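Local coordinates for protein transcriptional regulator (PDB 5V8C) that acts as a phosphotransferase of the LytR-Cps2A-Psr family that mediates glycosylation of a protein anchored to the Gram-positive cell wall, at residues A[111-122]-A[224-235]; A[253-261]-A[271-279]. All coordinates share one frame; numbering follows the deposited sequence.

Contact 1. Residues A[111-122]-A[224-235]; sequences HLVTIDMAQFAT and NITLDSGTGLSD
T114 and T226 form the hydrogen-bonded pair where inner strands 111-115 and 226-228 of the mixed sheet run antiparallel, 160° apart, with T114 N to T226 O at 2.8 Å and T226 N to T114 O at 2.9 Å. Their side chains lie alongside each other on one face of the sheet. V113 and L227, the neighbouring non-hydrogen-bonded pair, use the other face. V113 splits its branches: CG1, trans to the backbone N (chi1 -168°), meets I225 CD1 at 3.6 Å, while CG2 comes to 3.9 Å from L227 CD2. Helix 117-126 adds I123 against I225.

Beyond L227 a side chain replaces the backbone as acceptor. D228 OD2 takes L112 N at 2.8 Å, nearly in line with the carboxyl C-O bond, but the N-H points off the line, at 131°. D228 also starts a type I turn returning T231 to the H111 ring, with OG1 2.8 Å from ND1; W23 packs on the same ring. At the other end Q119, tied to D116 in a capping box, runs its extended chain over the N224 peptide, CD lying 3.5 Å from N224 C. N224 turns OD1 toward the T122 methyl and gives ND2 to T220 O.

The carboxylate satisfies the buried L112 N-H where the facing backbone no longer supplies an acceptor, and only the weak D228 N to L112 O bond joins the backbones as the turn begins.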
loop_
_atom_site.group_PDB
_atom_site.type_symbol
_atom_site.label_atom_id
_atom_site.label_comp_id
_atom_site.label_asym_id
_atom_site.label_seq_id
_atom_site.Cartn_x
_atom_site.Cartn_y
_atom_site.Cartn_z
ATOM N N HIS A 111 5.131 -7.626 10.778
ATOM C CA HIS A 111 3.811 -8.205 10.531
ATOM C C HIS A 111 3.451 -8.128 9.044
ATOM O O HIS A 111 3.991 -7.287 8.327
ATOM C CB HIS A 111 2.749 -7.485 11.371
ATOM C CG HIS A 111 3.019 -7.507 12.839
ATOM N ND1 HIS A 111 2.834 -8.651 13.589
ATOM C CD2 HIS A 111 3.452 -6.517 13.652
ATOM C CE1 HIS A 111 3.143 -8.320 14.831
ATOM N NE2 HIS A 111 3.530 -7.047 14.916
ATOM N N LEU A 112 2.535 -8.988 8.580
ATOM C CA LEU A 112 2.169 -8.999 7.171
ATOM C C LEU A 112 0.667 -9.111 6.946
ATOM O O LEU A 112 0.029 -10.044 7.455
ATOM C CB LEU A 112 2.917 -10.102 6.387
ATOM C CG LEU A 112 2.540 -10.198 4.883
ATOM C CD1 LEU A 112 3.304 -9.186 4.038
ATOM C CD2 LEU A 112 2.719 -11.595 4.347
ATOM N N VAL A 113 0.124 -8.176 6.131
ATOM C CA VAL A 113 -1.272 -8.142 5.701
ATOM C C VAL A 113 -1.311 -8.206 4.168
ATOM O O VAL A 113 -0.615 -7.438 3.492
ATOM C CB VAL A 113 -2.061 -6.919 6.247
ATOM C CG1 VAL A 113 -3.560 -7.088 6.011
ATOM C CG2 VAL A 113 -1.782 -6.699 7.728
ATOM N N THR A 114 -2.108 -9.135 3.632
ATOM C CA THR A 114 -2.275 -9.345 2.197
ATOM C C THR A 114 -3.751 -9.232 1.833
ATOM O O THR A 114 -4.608 -9.780 2.523
ATOM C CB THR A 114 -1.610 -10.665 1.790
ATOM O OG1 THR A 114 -0.199 -10.464 1.800
ATOM C CG2 THR A 114 -2.059 -11.176 0.428
ATOM N N ILE A 115 -4.048 -8.447 0.801
ATOM C CA ILE A 115 -5.420 -8.196 0.371
ATOM C C ILE A 115 -5.484 -8.380 -1.137
ATOM O O ILE A 115 -4.726 -7.740 -1.869
ATOM C CB ILE A 115 -5.912 -6.764 0.789
ATOM C CG1 ILE A 115 -5.385 -6.336 2.170
ATOM C CG2 ILE A 115 -7.436 -6.664 0.742
ATOM C CD1 ILE A 115 -5.254 -4.877 2.355
ATOM N N ASP A 116 -6.391 -9.239 -1.601
ATOM C CA ASP A 116 -6.580 -9.438 -3.030
ATOM C C ASP A 116 -7.610 -8.432 -3.602
ATOM O O ASP A 116 -8.141 -7.611 -2.852
ATOM C CB ASP A 116 -6.907 -10.913 -3.343
ATOM C CG ASP A 116 -8.241 -11.434 -2.837
ATOM O OD1 ASP A 116 -9.276 -10.778 -3.101
ATOM O OD2 ASP A 116 -8.278 -12.584 -2.345
ATOM N N MET A 117 -7.878 -8.491 -4.910
ATOM C CA MET A 117 -8.808 -7.589 -5.597
ATOM C C MET A 117 -10.238 -7.636 -5.027
ATOM O O MET A 117 -10.793 -6.596 -4.675
ATOM C CB MET A 117 -8.816 -7.865 -7.110
ATOM C CG MET A 117 -7.574 -7.376 -7.826
ATOM S SD MET A 117 -7.801 -7.402 -9.628
ATOM C CE MET A 117 -6.127 -7.662 -10.159
ATOM N N ALA A 118 -10.821 -8.839 -4.919
ATOM C CA ALA A 118 -12.160 -9.031 -4.373
ATOM C C ALA A 118 -12.204 -8.643 -2.875
ATOM O O ALA A 118 -13.184 -8.045 -2.424
ATOM C CB ALA A 118 -12.586 -10.474 -4.558
ATOM N N GLN A 119 -11.118 -8.936 -2.129
ATOM C CA GLN A 119 -10.992 -8.588 -0.714
ATOM C C GLN A 119 -10.988 -7.067 -0.548
ATOM O O GLN A 119 -11.779 -6.546 0.234
ATOM C CB GLN A 119 -9.727 -9.215 -0.107
ATOM C CG GLN A 119 -9.854 -10.700 0.219
ATOM C CD GLN A 119 -8.575 -11.301 0.758
ATOM O OE1 GLN A 119 -7.471 -10.802 0.534
ATOM N NE2 GLN A 119 -8.693 -12.411 1.460
ATOM N N PHE A 120 -10.192 -6.358 -1.364
ATOM C CA PHE A 120 -10.130 -4.893 -1.370
ATOM C C PHE A 120 -11.491 -4.266 -1.662
ATOM O O PHE A 120 -11.934 -3.407 -0.904
ATOM C CB PHE A 120 -9.080 -4.391 -2.378
ATOM C CG PHE A 120 -8.802 -2.908 -2.333
ATOM C CD1 PHE A 120 -8.327 -2.307 -1.172
ATOM C CD2 PHE A 120 -8.993 -2.115 -3.455
ATOM C CE1 PHE A 120 -8.043 -0.940 -1.138
ATOM C CE2 PHE A 120 -8.693 -0.753 -3.427
ATOM C CZ PHE A 120 -8.205 -0.178 -2.274
ATOM N N ALA A 121 -12.174 -4.723 -2.727
ATOM C CA ALA A 121 -13.500 -4.202 -3.095
ATOM C C ALA A 121 -14.574 -4.449 -2.019
ATOM O O ALA A 121 -15.411 -3.572 -1.793
ATOM C CB ALA A 121 -13.939 -4.770 -4.438
ATOM N N THR A 122 -14.523 -5.625 -1.337
ATOM C CA THR A 122 -15.437 -5.990 -0.243
ATOM C C THR A 122 -15.220 -5.045 0.955
ATOM O O THR A 122 -16.182 -4.490 1.487
ATOM C CB THR A 122 -15.255 -7.472 0.140
ATOM O OG1 THR A 122 -15.616 -8.297 -0.966
ATOM C CG2 THR A 122 -16.076 -7.874 1.345
ATOM N N ASN A 224 -11.648 -10.940 5.090
ATOM C CA ASN A 224 -11.219 -10.496 3.760
ATOM C C ASN A 224 -9.790 -9.991 3.795
ATOM O O ASN A 224 -9.485 -8.948 3.225
ATOM C CB ASN A 224 -12.168 -9.427 3.207
ATOM C CG ASN A 224 -13.490 -9.987 2.757
ATOM O OD1 ASN A 224 -13.711 -10.257 1.568
ATOM N ND2 ASN A 224 -14.390 -10.197 3.704
ATOM N N ILE A 225 -8.915 -10.755 4.475
ATOM C CA ILE A 225 -7.515 -10.442 4.736
ATOM C C ILE A 225 -6.720 -11.725 4.897
ATOM O O ILE A 225 -7.225 -12.716 5.431
ATOM C CB ILE A 225 -7.450 -9.567 6.037
ATOM C CG1 ILE A 225 -7.598 -8.054 5.735
ATOM C CG2 ILE A 225 -6.235 -9.839 6.957
ATOM C CD1 ILE A 225 -6.893 -7.563 4.607
ATOM N N THR A 226 -5.450 -11.678 4.491
ATOM C CA THR A 226 -4.503 -12.754 4.709
ATOM C C THR A 226 -3.422 -12.201 5.646
ATOM O O THR A 226 -2.949 -11.084 5.447
ATOM C CB THR A 226 -3.990 -13.303 3.374
ATOM O OG1 THR A 226 -5.108 -13.684 2.573
ATOM C CG2 THR A 226 -3.067 -14.493 3.549
ATOM N N LEU A 227 -3.116 -12.948 6.716
ATOM C CA LEU A 227 -2.131 -12.594 7.737
ATOM C C LEU A 227 -1.058 -13.665 7.815
ATOM O O LEU A 227 -1.365 -14.850 7.640
ATOM C CB LEU A 227 -2.797 -12.525 9.128
ATOM C CG LEU A 227 -3.723 -11.361 9.437
ATOM C CD1 LEU A 227 -4.294 -11.496 10.839
ATOM C CD2 LEU A 227 -3.020 -10.013 9.259
ATOM N N ASP A 228 0.176 -13.276 8.198
ATOM C CA ASP A 228 1.208 -14.272 8.446
ATOM C C ASP A 228 0.812 -15.047 9.706
ATOM O O ASP A 228 -0.001 -14.563 10.490
ATOM C CB ASP A 228 2.607 -13.645 8.575
ATOM C CG ASP A 228 2.785 -12.776 9.794
ATOM O OD1 ASP A 228 3.188 -13.311 10.855
ATOM O OD2 ASP A 228 2.542 -11.561 9.689
ATOM N N SER A 229 1.351 -16.253 9.879
ATOM C CA SER A 229 1.018 -17.125 11.003
ATOM C C SER A 229 1.346 -16.529 12.367
ATOM O O SER A 229 0.607 -16.775 13.315
ATOM C CB SER A 229 1.689 -18.482 10.837
ATOM O OG SER A 229 1.299 -19.100 9.622
ATOM N N GLY A 230 2.400 -15.714 12.441
ATOM C CA GLY A 230 2.872 -15.117 13.690
ATOM C C GLY A 230 2.190 -13.842 14.143
ATOM O O GLY A 230 2.436 -13.372 15.256
ATOM N N THR A 231 1.351 -13.252 13.286
ATOM C CA THR A 231 0.664 -12.010 13.627
ATOM C C THR A 231 -0.747 -12.314 14.123
ATOM O O THR A 231 -1.454 -13.123 13.522
ATOM C CB THR A 231 0.749 -10.994 12.469
ATOM O OG1 THR A 231 0.331 -9.713 12.934
ATOM C CG2 THR A 231 -0.078 -11.391 11.267
ATOM N N GLY A 232 -1.114 -11.718 15.250
ATOM C CA GLY A 232 -2.410 -11.955 15.865
ATOM C C GLY A 232 -3.511 -11.013 15.422
ATOM O O GLY A 232 -3.262 -9.838 15.133
ATOM N N LEU A 233 -4.753 -11.521 15.402
ATOM C CA LEU A 233 -5.932 -10.724 15.099
ATOM C C LEU A 233 -6.026 -9.591 16.138
ATOM O O LEU A 233 -6.499 -8.500 15.820
ATOM C CB LEU A 233 -7.180 -11.617 15.121
ATOM C CG LEU A 233 -8.253 -11.336 14.068
ATOM C CD1 LEU A 233 -7.673 -11.299 12.663
ATOM C CD2 LEU A 233 -9.332 -12.368 14.114
ATOM N N SER A 234 -5.447 -9.821 17.332
ATOM C CA SER A 234 -5.334 -8.845 18.415
ATOM C C SER A 234 -4.196 -7.853 18.144
ATOM O O SER A 234 -4.307 -6.686 18.515
ATOM C CB SER A 234 -5.138 -9.539 19.763
ATOM O OG SER A 234 -4.191 -10.594 19.709
ATOM N N ASP A 235 -3.116 -8.294 17.478
ATOM C CA ASP A 235 -2.026 -7.385 17.089
ATOM C C ASP A 235 -2.563 -6.337 16.089
ATOM O O ASP A 235 -2.192 -5.161 16.157
ATOM C CB ASP A 235 -0.832 -8.159 16.495
ATOM C CG ASP A 235 0.055 -8.819 17.538
ATOM O OD1 ASP A 235 0.566 -8.097 18.428
ATOM O OD2 ASP A 235 0.242 -10.055 17.462
#

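Contact 2. Residues A[253-261]-A[271-279]; sequences TIIDLPTGP and NQESRDLLA
P258 O gathers the polar side of this contact, taking two hydrogen bonds from the start of helix 272-280. N271 ND2 reaches it at 2.8 Å with an N-H...O angle of 157°, lying in the carbonyl plane, and the oxygen sits close to the plane of the N271 amide. S274 OG comes in from above that carbonyl plane, 2.7 Å from P258 O, so the two donors use different approaches to one oxygen. N271 holds the N-cap position, and its chi1 of 54° sets CG between the backbone N and the carbonyl carbon, which swings the amide across to the incoming chain. Replacing it with an alanine is likely to leave P258 O with S274 as its remaining donor here and the P258 carbonyl less firmly held at the helix start.

P258 is also the centre of an inverse gamma turn, which leads the chain off edge strand 252-256 of the mixed sheet and lays it against the first turns of helix 272-280.

Apolar contacts spread from L277. I255 CD1 and L277 CD2 meet tip to tip at 3.8 Å. The P258 ring brings CD to 4.0 Å from L277 CG. L257 CD2 touches L277 CD1 at 3.8 Å. That same L257 methyl also reaches L278 CG at 4.0 Å, the two leucines crossing at about a right angle. L278 continues onto Y283, and L257 onto L70 and P71.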
loop_
_atom_site.group_PDB
_atom_site.type_symbol
_atom_site.label_atom_id
_atom_site.label_comp_id
_atom_site.label_asym_id
_atom_site.label_seq_id
_atom_site.Cartn_x
_atom_site.Cartn_y
_atom_site.Cartn_z
ATOM N N THR A 253 0.391 10.318 8.965
ATOM C CA THR A 253 0.987 10.862 7.750
ATOM C C THR A 253 1.219 9.808 6.700
ATOM O O THR A 253 1.609 8.691 7.032
ATOM C CB THR A 253 2.303 11.625 8.068
ATOM O OG1 THR A 253 3.320 10.698 8.433
ATOM C CG2 THR A 253 2.139 12.685 9.166
ATOM N N ILE A 254 0.999 10.172 5.423
ATOM C CA ILE A 254 1.216 9.294 4.273
ATOM C C ILE A 254 2.213 9.947 3.338
ATOM O O ILE A 254 1.977 11.054 2.848
ATOM C CB ILE A 254 -0.095 8.898 3.538
ATOM C CG1 ILE A 254 -0.996 8.058 4.447
ATOM C CG2 ILE A 254 0.221 8.144 2.237
ATOM C CD1 ILE A 254 -2.459 8.295 4.258
ATOM N N ILE A 255 3.315 9.248 3.079
ATOM C CA ILE A 255 4.370 9.750 2.213
ATOM C C ILE A 255 4.753 8.717 1.161
ATOM O O ILE A 255 4.775 7.514 1.426
ATOM C CB ILE A 255 5.597 10.326 2.998
ATOM C CG1 ILE A 255 6.919 10.159 2.217
ATOM C CG2 ILE A 255 5.712 9.765 4.429
ATOM C CD1 ILE A 255 8.011 11.266 2.463
ATOM N N ASP A 256 4.966 9.213 -0.066
ATOM C CA ASP A 256 5.463 8.457 -1.201
ATOM C C ASP A 256 6.976 8.495 -1.168
ATOM O O ASP A 256 7.563 9.546 -0.892
ATOM C CB ASP A 256 4.943 9.057 -2.503
ATOM C CG ASP A 256 3.509 8.656 -2.771
ATOM O OD1 ASP A 256 2.597 9.360 -2.282
ATOM O OD2 ASP A 256 3.296 7.579 -3.382
ATOM N N LEU A 257 7.606 7.329 -1.368
ATOM C CA LEU A 257 9.057 7.170 -1.409
ATOM C C LEU A 257 9.619 8.134 -2.474
ATOM O O LEU A 257 9.191 8.079 -3.632
ATOM C CB LEU A 257 9.362 5.709 -1.784
ATOM C CG LEU A 257 10.544 4.968 -1.140
ATOM C CD1 LEU A 257 11.556 4.558 -2.174
ATOM C CD2 LEU A 257 11.145 5.706 0.038
ATOM N N PRO A 258 10.475 9.101 -2.098
ATOM C CA PRO A 258 10.959 10.068 -3.100
ATOM C C PRO A 258 11.995 9.521 -4.088
ATOM O O PRO A 258 13.200 9.618 -3.849
ATOM C CB PRO A 258 11.503 11.223 -2.251
ATOM C CG PRO A 258 11.862 10.608 -0.956
ATOM C CD PRO A 258 11.050 9.358 -0.764
ATOM N N THR A 259 11.531 8.972 -5.217
ATOM C CA THR A 259 12.433 8.466 -6.260
ATOM C C THR A 259 12.759 9.584 -7.251
ATOM O O THR A 259 12.002 10.550 -7.354
ATOM C CB THR A 259 11.836 7.237 -6.962
ATOM O OG1 THR A 259 10.678 7.619 -7.709
ATOM C CG2 THR A 259 11.494 6.114 -5.992
ATOM N N GLY A 260 13.861 9.440 -7.977
ATOM C CA GLY A 260 14.284 10.414 -8.980
ATOM C C GLY A 260 13.307 10.565 -10.134
ATOM O O GLY A 260 12.359 9.778 -10.244
ATOM N N PRO A 261 13.481 11.588 -11.009
ATOM C CA PRO A 261 12.529 11.766 -12.122
ATOM C C PRO A 261 12.356 10.481 -12.923
ATOM O O PRO A 261 13.330 9.943 -13.455
ATOM C CB PRO A 261 13.146 12.904 -12.940
ATOM C CG PRO A 261 13.972 13.662 -11.965
ATOM C CD PRO A 261 14.529 12.627 -11.029
ATOM N N ASN A 271 17.243 6.456 -4.866
ATOM C CA ASN A 271 18.259 7.508 -4.855
ATOM C C ASN A 271 18.621 7.900 -3.418
ATOM O O ASN A 271 18.116 7.283 -2.471
ATOM C CB ASN A 271 17.799 8.731 -5.671
ATOM C CG ASN A 271 16.463 9.337 -5.292
ATOM O OD1 ASN A 271 15.901 10.141 -6.036
ATOM N ND2 ASN A 271 15.921 8.995 -4.139
ATOM N N GLN A 272 19.479 8.926 -3.251
ATOM C CA GLN A 272 19.869 9.420 -1.932
ATOM C C GLN A 272 18.638 9.865 -1.117
ATOM O O GLN A 272 18.525 9.478 0.048
ATOM C CB GLN A 272 20.914 10.541 -2.049
ATOM C CG GLN A 272 21.462 11.028 -0.708
ATOM C CD GLN A 272 22.266 9.975 0.016
ATOM O OE1 GLN A 272 23.418 9.689 -0.330
ATOM N NE2 GLN A 272 21.688 9.401 1.064
ATOM N N GLU A 273 17.694 10.613 -1.745
ATOM C CA GLU A 273 16.451 11.066 -1.098
ATOM C C GLU A 273 15.691 9.894 -0.449
ATOM O O GLU A 273 15.294 9.990 0.717
ATOM C CB GLU A 273 15.524 11.761 -2.105
ATOM C CG GLU A 273 15.792 13.235 -2.342
ATOM C CD GLU A 273 14.702 13.881 -3.180
ATOM O OE1 GLU A 273 13.750 14.439 -2.588
ATOM O OE2 GLU A 273 14.750 13.747 -4.426
ATOM N N SER A 274 15.514 8.789 -1.203
ATOM C CA SER A 274 14.839 7.569 -0.768
ATOM C C SER A 274 15.563 6.912 0.416
ATOM O O SER A 274 14.914 6.527 1.389
ATOM C CB SER A 274 14.741 6.578 -1.922
ATOM O OG SER A 274 14.116 7.162 -3.051
ATOM N N ARG A 275 16.904 6.802 0.335
ATOM C CA ARG A 275 17.730 6.176 1.368
ATOM C C ARG A 275 17.693 6.927 2.697
ATOM O O ARG A 275 17.684 6.285 3.749
ATOM C CB ARG A 275 19.178 5.988 0.881
ATOM C CG ARG A 275 19.327 4.987 -0.272
ATOM C CD ARG A 275 19.463 3.555 0.218
ATOM N NE ARG A 275 18.882 2.588 -0.716
ATOM C CZ ARG A 275 19.587 1.848 -1.564
ATOM N NH1 ARG A 275 20.909 1.960 -1.613
ATOM N NH2 ARG A 275 18.978 0.989 -2.369
ATOM N N ASP A 276 17.659 8.277 2.651
ATOM C CA ASP A 276 17.621 9.127 3.852
ATOM C C ASP A 276 16.271 9.029 4.550
ATOM O O ASP A 276 16.219 8.830 5.764
ATOM C CB ASP A 276 17.922 10.598 3.506
ATOM C CG ASP A 276 19.264 10.842 2.839
ATOM O OD1 ASP A 276 20.279 10.277 3.316
ATOM O OD2 ASP A 276 19.312 11.654 1.887
ATOM N N LEU A 277 15.181 9.169 3.772
ATOM C CA LEU A 277 13.802 9.052 4.236
ATOM C C LEU A 277 13.629 7.699 4.932
ATOM O O LEU A 277 13.005 7.636 5.982
ATOM C CB LEU A 277 12.858 9.171 3.018
ATOM C CG LEU A 277 11.324 9.329 3.229
ATOM C CD1 LEU A 277 10.592 8.031 2.989
ATOM C CD2 LEU A 277 10.963 9.971 4.565
ATOM N N LEU A 278 14.238 6.642 4.382
ATOM C CA LEU A 278 14.185 5.305 4.949
ATOM C C LEU A 278 15.119 5.177 6.140
ATOM O O LEU A 278 14.810 4.428 7.071
ATOM C CB LEU A 278 14.504 4.242 3.882
ATOM C CG LEU A 278 13.379 3.908 2.890
ATOM C CD1 LEU A 278 13.919 3.177 1.683
ATOM C CD2 LEU A 278 12.307 3.060 3.532
ATOM N N ALA A 279 16.240 5.925 6.135
ATOM C CA ALA A 279 17.212 5.927 7.237
ATOM C C ALA A 279 16.656 6.632 8.468
ATOM O O ALA A 279 17.091 6.337 9.578
ATOM C CB ALA A 279 18.507 6.592 6.808
#

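From the N terminus, the chain first reaches 111-122 and comes back at 224-235, so contact 1 closes a loop of 101 intervening residues that includes helices 182-208 and 211-223. Helix 233-248 then leads into strand 252-256, where contact 2 opens and closes a short loop of nine residues without helix or strand. The loops follow in series, neither nesting nor crossing. Both contacts involve the seven-stranded mixed sheet: contact 1 joins two of its inner strands, while contact 2 sets helix 272-280 against the end of edge strand 252-256 and the loop that leaves it. Their centres are 26 Å apart, on opposite sides of the chain's centre, with nearest atoms about 12 Å apart.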